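Local coordinates for type IV pilus assembly protein PilF (Thermus thermophilus HB8, PDB 5OIU) that probably hydrolyses ATP within a six-subunit motor of the P-loop secretion ATPase family to power assembly of type IV pili, at residues L111-S116 with K326-I331; E122-A127 with S156-S161. All blocks are in the same frame, centred on the assembly; numbering follows the deposited sequence.

Both contacts line the ATP site, contact 1 beside the ribose and adenine and contact 2 beside the adenine and phosphates, with their centres about 13 Å apart. The segments 111-116 and 122-127 lie along one connection between strand 104-111 and helix 128-138, so that this loop first meets the start of strand 328-336 and the corner before it, and then helix 155-166. The contacts also touch directly: Tyr329 OH packs at 3.5 Å from Gly125 CA, Ala330 CB lies 4.0 Å from Leu124 O, and Ser116 O comes to 3.8 Å from Phe157 CE1. Phosphate and magnesium binding falls to contact 2, whereas contact 1 flanks the nucleoside.

Contact 1 (L111-S116 with K326-I331); sequences LLKKAS and KGRYAI. With ATP (adenosine-5'-triphosphate), chain Q.
Lys113 reaches over to Gly327 and Arg328 at the nucleoside end of the ATP pocket, where the loop leaving strand 104-111 of the antiparallel sheet faces strand 328-336, which borders the mixed sheet of the P-loop ATPase fold. The close part of the contact is small. The amino group of Lys113 alone makes it, with NZ 3.3 Å from Arg328 CG and 3.6 Å from Gly327 CA. The lysine chain is bent at both chi2 (120°) and chi3 (110°), which brings its end against the aliphatic stem of the arginine rather than its guanidinium. No hydrogen bond joins the segments, and NZ stays 4.7 Å from Arg328 NE, two like charges kept apart without touching. The rest of the Lys113 chain is exposed to solvent, and the contact is loose there.

Contacts with ATP are closer on the strand than on the loop. Arg328 O lies 3.4 Å from adenine C2, and Ala330 CB packs near the exocyclic N6. From the loop, Ala115 CB approaches ribose O2' only to 4.0 Å. The Arg328 chain turns at chi3 (83°), carrying its guanidinium to the sugar, where NH1 is 3.4 Å from ATP O4', which lies oblique to the guanidinium.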
ATOM      1  N   LEU C 111       3.796  24.276 -36.045  1.00 41.71           N
ATOM      2  CA  LEU C 111       3.216  23.646 -37.221  1.00 43.73           C
ATOM      3  C   LEU C 111       3.873  22.288 -37.430  1.00 44.79           C
ATOM      4  O   LEU C 111       5.090  22.211 -37.610  1.00 49.75           O
ATOM      5  CB  LEU C 111       3.391  24.536 -38.444  1.00 36.57           C
ATOM      6  CG  LEU C 111       2.368  25.676 -38.514  1.00 39.38           C
ATOM      7  CD1 LEU C 111       2.803  26.864 -37.670  1.00 36.95           C
ATOM      8  CD2 LEU C 111       2.147  26.101 -39.941  1.00 32.70           C
ATOM      9  N   LEU C 112       3.081  21.220 -37.379  1.00 44.77           N
ATOM     10  CA  LEU C 112       3.613  19.881 -37.598  1.00 47.10           C
ATOM     11  C   LEU C 112       3.791  19.619 -39.089  1.00 46.10           C
ATOM     12  O   LEU C 112       3.072  20.176 -39.920  1.00 43.72           O
ATOM     13  CB  LEU C 112       2.688  18.813 -36.996  1.00 44.57           C
ATOM     14  CG  LEU C 112       2.289  18.869 -35.508  1.00 45.57           C
ATOM     15  CD1 LEU C 112       1.300  17.755 -35.175  1.00 40.38           C
ATOM     16  CD2 LEU C 112       3.493  18.829 -34.548  1.00 33.54           C
ATOM     17  N   LYS C 113       4.753  18.763 -39.428  1.00 51.06           N
ATOM     18  CA  LYS C 113       4.916  18.357 -40.820  1.00 54.55           C
ATOM     19  C   LYS C 113       3.704  17.549 -41.274  1.00 56.97           C
ATOM     20  O   LYS C 113       3.123  16.784 -40.498  1.00 55.03           O
ATOM     21  CB  LYS C 113       6.188  17.517 -41.001  1.00 54.87           C
ATOM     22  CG  LYS C 113       7.505  18.240 -40.741  1.00 60.05           C
ATOM     23  CD  LYS C 113       8.303  17.559 -39.592  1.00 75.47           C
ATOM     24  CE  LYS C 113       9.591  16.821 -40.059  1.00 74.63           C
ATOM     25  NZ  LYS C 113      10.489  16.373 -38.928  1.00 76.42           N
ATOM     26  N   LYS C 114       3.316  17.733 -42.538  1.00 61.14           N
ATOM     27  CA  LYS C 114       2.169  17.021 -43.088  1.00 62.83           C
ATOM     28  C   LYS C 114       2.393  15.520 -42.990  1.00 60.10           C
ATOM     29  O   LYS C 114       3.439  15.002 -43.391  1.00 52.97           O
ATOM     30  CB  LYS C 114       1.927  17.436 -44.541  1.00 63.28           C
ATOM     31  CG  LYS C 114       0.864  16.624 -45.253  1.00 70.18           C
ATOM     32  CD  LYS C 114      -0.514  17.292 -45.231  1.00 65.89           C
ATOM     33  CE  LYS C 114      -1.519  16.446 -45.991  1.00 62.68           C
ATOM     34  NZ  LYS C 114      -1.437  14.984 -45.648  1.00 63.03           N
ATOM     35  N   ALA C 115       1.419  14.833 -42.405  1.00 64.54           N
ATOM     36  CA  ALA C 115       1.606  13.432 -42.083  1.00 61.75           C
ATOM     37  C   ALA C 115       1.803  12.639 -43.358  1.00 68.32           C
ATOM     38  O   ALA C 115       1.111  12.851 -44.359  1.00 67.13           O
ATOM     39  CB  ALA C 115       0.403  12.895 -41.309  1.00 72.30           C
ATOM     40  N   SER C 116       2.779  11.744 -43.331  1.00 72.35           N
ATOM     41  CA  SER C 116       2.920  10.805 -44.425  1.00 70.97           C
ATOM     42  C   SER C 116       1.749   9.825 -44.431  1.00 74.14           C
ATOM     43  O   SER C 116       1.016   9.665 -43.443  1.00 71.12           O
ATOM     44  CB  SER C 116       4.236  10.040 -44.313  1.00 72.53           C
ATOM     45  OG  SER C 116       4.246   8.926 -45.191  1.00 79.46           O
ATOM     46  N   LYS C 326      16.986  16.283 -40.493  1.00 53.01           N
ATOM     47  CA  LYS C 326      15.843  16.363 -41.399  1.00 45.76           C
ATOM     48  C   LYS C 326      15.010  15.123 -41.177  1.00 41.94           C
ATOM     49  O   LYS C 326      15.519  14.008 -41.340  1.00 44.53           O
ATOM     50  CB  LYS C 326      16.280  16.456 -42.854  1.00 52.43           C
ATOM     51  CG  LYS C 326      15.148  16.171 -43.836  1.00 46.78           C
ATOM     52  CD  LYS C 326      15.419  16.808 -45.171  1.00 55.21           C
ATOM     53  CE  LYS C 326      15.067  18.277 -45.138  1.00 63.81           C
ATOM     54  NZ  LYS C 326      15.474  18.956 -46.395  1.00 61.65           N
ATOM     55  N   GLY C 327      13.748  15.311 -40.797  1.00 44.86           N
ATOM     56  CA  GLY C 327      12.873  14.190 -40.508  1.00 41.03           C
ATOM     57  C   GLY C 327      13.053  13.636 -39.095  1.00 51.60           C
ATOM     58  O   GLY C 327      13.895  14.079 -38.290  1.00 40.88           O
ATOM     59  N   ARG C 328      12.214  12.647 -38.783  1.00 44.44           N
ATOM     60  CA  ARG C 328      12.224  12.011 -37.480  1.00 41.69           C
ATOM     61  C   ARG C 328      12.232  10.504 -37.670  1.00 43.84           C
ATOM     62  O   ARG C 328      11.952   9.992 -38.761  1.00 45.67           O
ATOM     63  CB  ARG C 328      11.030  12.468 -36.624  1.00 40.78           C
ATOM     64  CG  ARG C 328      10.795  13.968 -36.677  1.00 42.72           C
ATOM     65  CD  ARG C 328       9.418  14.386 -36.163  1.00 43.03           C
ATOM     66  NE  ARG C 328       9.436  14.499 -34.711  1.00 35.51           N
ATOM     67  CZ  ARG C 328       8.360  14.677 -33.952  1.00 36.87           C
ATOM     68  NH1 ARG C 328       7.148  14.776 -34.496  1.00 40.45           N
ATOM     69  NH2 ARG C 328       8.502  14.754 -32.636  1.00 33.99           N
ATOM     70  N   TYR C 329      12.584   9.801 -36.593  1.00 38.41           N
ATOM     71  CA  TYR C 329      12.752   8.352 -36.582  1.00 34.65           C
ATOM     72  C   TYR C 329      12.391   7.846 -35.195  1.00 36.66           C
ATOM     73  O   TYR C 329      12.607   8.536 -34.198  1.00 38.22           O
ATOM     74  CB  TYR C 329      14.184   7.968 -36.943  1.00 36.27           C
ATOM     75  CG  TYR C 329      14.395   6.595 -37.549  1.00 38.21           C
ATOM     76  CD1 TYR C 329      14.516   5.475 -36.747  1.00 37.01           C
ATOM     77  CD2 TYR C 329      14.545   6.436 -38.924  1.00 41.92           C
ATOM     78  CE1 TYR C 329      14.758   4.227 -37.287  1.00 38.72           C
ATOM     79  CE2 TYR C 329      14.787   5.197 -39.478  1.00 38.81           C
ATOM     80  CZ  TYR C 329      14.894   4.087 -38.653  1.00 42.40           C
ATOM     81  OH  TYR C 329      15.124   2.831 -39.188  1.00 36.85           O
ATOM     82  N   ALA C 330      11.810   6.660 -35.133  1.00 37.02           N
ATOM     83  CA  ALA C 330      11.275   6.165 -33.879  1.00 33.75           C
ATOM     84  C   ALA C 330      12.286   5.257 -33.201  1.00 35.64           C
ATOM     85  O   ALA C 330      13.092   4.596 -33.863  1.00 30.64           O
ATOM     86  CB  ALA C 330       9.967   5.407 -34.101  1.00 31.11           C
ATOM     87  N   ILE C 331      12.237   5.244 -31.862  1.00 33.85           N
ATOM     88  CA  ILE C 331      12.988   4.311 -31.031  1.00 35.45           C
ATOM     89  C   ILE C 331      12.002   3.591 -30.111  1.00 38.17           C
ATOM     90  O   ILE C 331      10.982   4.150 -29.691  1.00 31.44           O
ATOM     91  CB  ILE C 331      14.099   5.033 -30.229  1.00 39.53           C
ATOM     92  CG1 ILE C 331      13.524   5.867 -29.083  1.00 33.77           C
ATOM     93  CG2 ILE C 331      14.904   5.960 -31.131  1.00 34.48           C
ATOM     94  CD1 ILE C 331      14.575   6.744 -28.441  1.00 34.50           C
TER
HETATM   95  PG  ATP Q 501      -1.005  12.249 -29.651  1.00 47.22           P
HETATM   96  O1G ATP Q 501      -0.267  12.275 -28.316  1.00 43.15           O
HETATM   97  O2G ATP Q 501      -2.109  11.216 -29.724  1.00 51.41           O
HETATM   98  O3G ATP Q 501      -1.457  13.598 -30.149  1.00 50.20           O
HETATM   99  PB  ATP Q 501       0.657  10.424 -31.126  1.00 43.61           P
HETATM  100  O1B ATP Q 501       1.474   9.939 -29.955  1.00 38.43           O
HETATM  101  O2B ATP Q 501      -0.477   9.595 -31.683  1.00 44.63           O
HETATM  102  O3B ATP Q 501       0.085  11.890 -30.794  1.00 37.20           O
HETATM  103  PA  ATP Q 501       1.133  10.782 -33.878  1.00 44.46           P
HETATM  104  O1A ATP Q 501       0.977   9.485 -34.625  1.00 44.10           O
HETATM  105  O2A ATP Q 501      -0.027  11.748 -33.863  1.00 52.17           O
HETATM  106  O3A ATP Q 501       1.658  10.643 -32.362  1.00 36.64           O
HETATM  107  O5' ATP Q 501       2.394  11.467 -34.593  1.00 51.67           O
HETATM  108  C5' ATP Q 501       2.869  12.759 -34.224  1.00 45.67           C
HETATM  109  C4' ATP Q 501       3.712  13.262 -35.389  1.00 47.91           C
HETATM  110  O4' ATP Q 501       4.880  12.451 -35.561  1.00 38.08           O
HETATM  111  C3' ATP Q 501       2.911  13.183 -36.673  1.00 48.62           C
HETATM  112  O3' ATP Q 501       3.206  14.414 -37.362  1.00 58.32           O
HETATM  113  C2' ATP Q 501       3.450  11.927 -37.352  1.00 45.41           C
HETATM  114  O2' ATP Q 501       3.309  11.914 -38.785  1.00 47.55           O
HETATM  115  C1' ATP Q 501       4.899  11.866 -36.860  1.00 40.76           C
HETATM  116  N9  ATP Q 501       5.415  10.490 -36.731  1.00 43.85           N
HETATM  117  C8  ATP Q 501       4.793   9.493 -36.064  1.00 41.81           C
HETATM  118  N7  ATP Q 501       5.523   8.348 -36.113  1.00 36.81           N
HETATM  119  C5  ATP Q 501       6.632   8.596 -36.829  1.00 35.97           C
HETATM  120  C6  ATP Q 501       7.813   7.813 -37.255  1.00 37.59           C
HETATM  121  N6  ATP Q 501       7.948   6.502 -36.927  1.00 35.66           N
HETATM  122  N1  ATP Q 501       8.754   8.447 -37.985  1.00 38.36           N
HETATM  123  C2  ATP Q 501       8.623   9.749 -38.311  1.00 43.36           C
HETATM  124  N3  ATP Q 501       7.578  10.524 -37.956  1.00 43.40           N
HETATM  125  C4  ATP Q 501       6.562  10.015 -37.227  1.00 39.20           C

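Contact 2 (E122-A127 with S156-S161); sequences EDLGFA and SFTTFS. With MG (magnesium ion), chain R; ATP (adenosine-5'-triphosphate), chain Q.
Leu124 packs against Phe157, Thr158 and Ser161 on helix 155-166, the helix that follows the P-loop (Walker A) and carries the nucleotide at its N-terminal end. Its CB points toward the helix and starts a side chain that is buried to its tip. CG, anti to the carbonyl carbon (chi1 -83°), lies 3.7 Å from Ser161 OG. Both methyls stay by that hydroxyl, CD1 at 3.6 Å and CD2 at 4.0 Å from Ser161 OG. CD1 also meets the edge of the Phe126 ring, in its plane. CD2 also touches Thr158 OG1 at 4.1 Å and Phe157 CD2 at 4.3 Å, approaching that ring obliquely. The two hydroxyls beside the leucine are satisfied elsewhere, Ser161 OG by Pro119 O and Thr158 OG1 by Gln275 OE1, which leaves them to meet its methyls through van der Waals contact.

With an alanine here, CG and both methyls are gone, which would probably open a gap beside the Ser161 and Thr158 hydroxyls and take one apolar contact from the Phe157 ring. CG of Phe157 stands anti to the backbone N (chi1 -167°), which sets CD2 3.4 Å from adenine N7. Phe157 thus links the leucine to the base, while its own backbone N donates to the alpha-phosphate oxygen O1A. One residue earlier the helix holds the beta-phosphate, Ser156 N giving O2B a nearly straight bond (2.8 Å, 163°). O2B is shared with magnesium, whose six ligands are completed by O2G, three waters and the Ser156 hydroxyl, with OG 2.2 Å from the metal.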
ATOM      1  N   GLU C 122       6.982  -2.668 -41.703  1.00 47.20           N
ATOM      2  CA  GLU C 122       8.402  -2.904 -41.935  1.00 44.96           C
ATOM      3  C   GLU C 122       9.191  -1.615 -42.116  1.00 44.98           C
ATOM      4  O   GLU C 122      10.426  -1.654 -42.060  1.00 41.24           O
ATOM      5  CB  GLU C 122       8.594  -3.814 -43.154  1.00 37.95           C
ATOM      6  CG  GLU C 122       8.197  -5.274 -42.901  1.00 45.85           C
ATOM      7  CD  GLU C 122       6.710  -5.555 -43.153  1.00 44.39           C
ATOM      8  OE1 GLU C 122       6.245  -6.658 -42.768  1.00 43.57           O
ATOM      9  OE2 GLU C 122       6.015  -4.675 -43.728  1.00 39.70           O
ATOM     10  N   ASP C 123       8.513  -0.485 -42.330  1.00 41.87           N
ATOM     11  CA  ASP C 123       9.146   0.827 -42.374  1.00 43.34           C
ATOM     12  C   ASP C 123       8.844   1.647 -41.120  1.00 46.19           C
ATOM     13  O   ASP C 123       8.815   2.878 -41.175  1.00 48.67           O
ATOM     14  CB  ASP C 123       8.701   1.610 -43.611  1.00 43.67           C
ATOM     15  CG  ASP C 123       8.766   0.786 -44.885  1.00 50.84           C
ATOM     16  OD1 ASP C 123       9.864   0.267 -45.164  1.00 51.22           O
ATOM     17  OD2 ASP C 123       7.730   0.663 -45.601  1.00 52.74           O
ATOM     18  N   LEU C 124       8.589   0.991 -39.992  1.00 39.01           N
ATOM     19  CA  LEU C 124       8.329   1.716 -38.757  1.00 42.11           C
ATOM     20  C   LEU C 124       9.592   2.020 -37.979  1.00 41.87           C
ATOM     21  O   LEU C 124       9.494   2.624 -36.909  1.00 43.65           O
ATOM     22  CB  LEU C 124       7.382   0.932 -37.851  1.00 42.38           C
ATOM     23  CG  LEU C 124       5.900   1.083 -38.140  1.00 39.15           C
ATOM     24  CD1 LEU C 124       5.125   0.119 -37.244  1.00 43.44           C
ATOM     25  CD2 LEU C 124       5.488   2.499 -37.906  1.00 30.32           C
ATOM     26  N   GLY C 125      10.752   1.573 -38.461  1.00 40.62           N
ATOM     27  CA  GLY C 125      12.022   1.834 -37.817  1.00 37.68           C
ATOM     28  C   GLY C 125      12.478   0.828 -36.774  1.00 46.68           C
ATOM     29  O   GLY C 125      13.404   1.139 -36.017  1.00 45.35           O
ATOM     30  N   PHE C 126      11.881  -0.368 -36.711  1.00 44.15           N
ATOM     31  CA  PHE C 126      12.208  -1.319 -35.652  1.00 39.03           C
ATOM     32  C   PHE C 126      13.589  -1.918 -35.854  1.00 42.69           C
ATOM     33  O   PHE C 126      13.999  -2.200 -36.984  1.00 46.43           O
ATOM     34  CB  PHE C 126      11.179  -2.446 -35.604  1.00 34.94           C
ATOM     35  CG  PHE C 126       9.965  -2.102 -34.832  1.00 35.58           C
ATOM     36  CD1 PHE C 126       9.952  -2.205 -33.456  1.00 40.26           C
ATOM     37  CD2 PHE C 126       8.836  -1.649 -35.473  1.00 38.71           C
ATOM     38  CE1 PHE C 126       8.829  -1.873 -32.732  1.00 39.87           C
ATOM     39  CE2 PHE C 126       7.702  -1.317 -34.760  1.00 41.66           C
ATOM     40  CZ  PHE C 126       7.693  -1.431 -33.391  1.00 41.08           C
ATOM     41  N   ALA C 127      14.307  -2.132 -34.750  1.00 43.37           N
ATOM     42  CA  ALA C 127      15.564  -2.859 -34.833  1.00 45.36           C
ATOM     43  C   ALA C 127      15.275  -4.287 -35.281  1.00 46.50           C
ATOM     44  O   ALA C 127      14.198  -4.814 -34.996  1.00 52.13           O
ATOM     45  CB  ALA C 127      16.283  -2.861 -33.493  1.00 41.92           C
ATOM     46  N   SER C 156      -0.383   6.954 -32.469  1.00 39.17           N
ATOM     47  CA  SER C 156      -1.421   6.687 -33.454  1.00 37.31           C
ATOM     48  C   SER C 156      -0.827   6.232 -34.787  1.00 38.46           C
ATOM     49  O   SER C 156      -1.386   5.362 -35.463  1.00 38.31           O
ATOM     50  CB  SER C 156      -2.291   7.918 -33.627  1.00 34.11           C
ATOM     51  OG  SER C 156      -3.090   8.049 -32.479  1.00 43.52           O
ATOM     52  N   PHE C 157       0.310   6.795 -35.178  1.00 38.80           N
ATOM     53  CA  PHE C 157       0.930   6.397 -36.432  1.00 39.54           C
ATOM     54  C   PHE C 157       1.347   4.935 -36.386  1.00 36.43           C
ATOM     55  O   PHE C 157       1.115   4.183 -37.336  1.00 38.29           O
ATOM     56  CB  PHE C 157       2.122   7.301 -36.708  1.00 35.43           C
ATOM     57  CG  PHE C 157       2.661   7.212 -38.096  1.00 38.44           C
ATOM     58  CD1 PHE C 157       2.094   7.961 -39.126  1.00 44.95           C
ATOM     59  CD2 PHE C 157       3.791   6.439 -38.365  1.00 37.98           C
ATOM     60  CE1 PHE C 157       2.624   7.925 -40.420  1.00 45.85           C
ATOM     61  CE2 PHE C 157       4.331   6.400 -39.648  1.00 43.18           C
ATOM     62  CZ  PHE C 157       3.746   7.141 -40.682  1.00 41.52           C
ATOM     63  N   THR C 158       1.960   4.511 -35.279  1.00 34.09           N
ATOM     64  CA  THR C 158       2.298   3.098 -35.112  1.00 35.70           C
ATOM     65  C   THR C 158       1.043   2.228 -35.098  1.00 37.57           C
ATOM     66  O   THR C 158       0.991   1.184 -35.761  1.00 35.99           O
ATOM     67  CB  THR C 158       3.099   2.910 -33.820  1.00 33.90           C
ATOM     68  OG1 THR C 158       4.417   3.413 -34.024  1.00 34.77           O
ATOM     69  CG2 THR C 158       3.163   1.433 -33.398  1.00 33.36           C
ATOM     70  N   THR C 159       0.015   2.668 -34.369  1.00 34.32           N
ATOM     71  CA  THR C 159      -1.215   1.896 -34.219  1.00 39.09           C
ATOM     72  C   THR C 159      -1.850   1.582 -35.569  1.00 41.09           C
ATOM     73  O   THR C 159      -2.224   0.434 -35.843  1.00 33.80           O
ATOM     74  CB  THR C 159      -2.189   2.669 -33.335  1.00 37.82           C
ATOM     75  OG1 THR C 159      -1.710   2.648 -31.972  1.00 37.28           O
ATOM     76  CG2 THR C 159      -3.573   2.081 -33.434  1.00 28.83           C
ATOM     77  N   PHE C 160      -1.955   2.592 -36.441  1.00 41.99           N
ATOM     78  CA  PHE C 160      -2.644   2.393 -37.710  1.00 40.81           C
ATOM     79  C   PHE C 160      -1.819   1.565 -38.678  1.00 42.01           C
ATOM     80  O   PHE C 160      -2.384   0.799 -39.470  1.00 36.27           O
ATOM     81  CB  PHE C 160      -3.018   3.734 -38.300  1.00 38.04           C
ATOM     82  CG  PHE C 160      -4.279   4.254 -37.743  1.00 44.50           C
ATOM     83  CD1 PHE C 160      -5.498   3.798 -38.227  1.00 46.15           C
ATOM     84  CD2 PHE C 160      -4.263   5.133 -36.675  1.00 44.17           C
ATOM     85  CE1 PHE C 160      -6.689   4.257 -37.683  1.00 46.73           C
ATOM     86  CE2 PHE C 160      -5.449   5.598 -36.127  1.00 48.31           C
ATOM     87  CZ  PHE C 160      -6.664   5.163 -36.632  1.00 47.05           C
ATOM     88  N   SER C 161      -0.493   1.687 -38.609  1.00 40.37           N
ATOM     89  CA  SER C 161       0.372   0.749 -39.310  1.00 36.43           C
ATOM     90  C   SER C 161       0.059  -0.693 -38.922  1.00 39.23           C
ATOM     91  O   SER C 161      -0.029  -1.570 -39.787  1.00 37.85           O
ATOM     92  CB  SER C 161       1.824   1.079 -39.002  1.00 36.27           C
ATOM     93  OG  SER C 161       2.677   0.326 -39.826  1.00 41.08           O
TER
HETATM   94 MG    MG R 502      -2.446   9.755 -31.208  1.00 47.16          MG
HETATM   95  PG  ATP Q 501      -1.005  12.249 -29.651  1.00 47.22           P
HETATM   96  O1G ATP Q 501      -0.267  12.275 -28.316  1.00 43.15           O
HETATM   97  O2G ATP Q 501      -2.109  11.216 -29.724  1.00 51.41           O
HETATM   98  O3G ATP Q 501      -1.457  13.598 -30.149  1.00 50.20           O
HETATM   99  PB  ATP Q 501       0.657  10.424 -31.126  1.00 43.61           P
HETATM  100  O1B ATP Q 501       1.474   9.939 -29.955  1.00 38.43           O
HETATM  101  O2B ATP Q 501      -0.477   9.595 -31.683  1.00 44.63           O
HETATM  102  O3B ATP Q 501       0.085  11.890 -30.794  1.00 37.20           O
HETATM  103  PA  ATP Q 501       1.133  10.782 -33.878  1.00 44.46           P
HETATM  104  O1A ATP Q 501       0.977   9.485 -34.625  1.00 44.10           O
HETATM  105  O2A ATP Q 501      -0.027  11.748 -33.863  1.00 52.17           O
HETATM  106  O3A ATP Q 501       1.658  10.643 -32.362  1.00 36.64           O
HETATM  107  O5' ATP Q 501       2.394  11.467 -34.593  1.00 51.67           O
HETATM  108  C5' ATP Q 501       2.869  12.759 -34.224  1.00 45.67           C
HETATM  109  C4' ATP Q 501       3.712  13.262 -35.389  1.00 47.91           C
HETATM  110  O4' ATP Q 501       4.880  12.451 -35.561  1.00 38.08           O
HETATM  111  C3' ATP Q 501       2.911  13.183 -36.673  1.00 48.62           C
HETATM  112  O3' ATP Q 501       3.206  14.414 -37.362  1.00 58.32           O
HETATM  113  C2' ATP Q 501       3.450  11.927 -37.352  1.00 45.41           C
HETATM  114  O2' ATP Q 501       3.309  11.914 -38.785  1.00 47.55           O
HETATM  115  C1' ATP Q 501       4.899  11.866 -36.860  1.00 40.76           C
HETATM  116  N9  ATP Q 501       5.415  10.490 -36.731  1.00 43.85           N
HETATM  117  C8  ATP Q 501       4.793   9.493 -36.064  1.00 41.81           C
HETATM  118  N7  ATP Q 501       5.523   8.348 -36.113  1.00 36.81           N
HETATM  119  C5  ATP Q 501       6.632   8.596 -36.829  1.00 35.97           C
HETATM  120  C6  ATP Q 501       7.813   7.813 -37.255  1.00 37.59           C
HETATM  121  N6  ATP Q 501       7.948   6.502 -36.927  1.00 35.66           N
HETATM  122  N1  ATP Q 501       8.754   8.447 -37.985  1.00 38.36           N
HETATM  123  C2  ATP Q 501       8.623   9.749 -38.311  1.00 43.36           C
HETATM  124  N3  ATP Q 501       7.578  10.524 -37.956  1.00 43.40           N
HETATM  125  C4  ATP Q 501       6.562  10.015 -37.227  1.00 39.20           C
HETATM  126  O   HOH W   1      -2.331  11.140 -32.649  1.00 44.55           O
HETATM  127  O   HOH W   2      -4.562   9.976 -31.089  1.00 34.65           O
HETATM  128  O   HOH W   3      -2.738   8.723 -29.603  1.00 45.06           O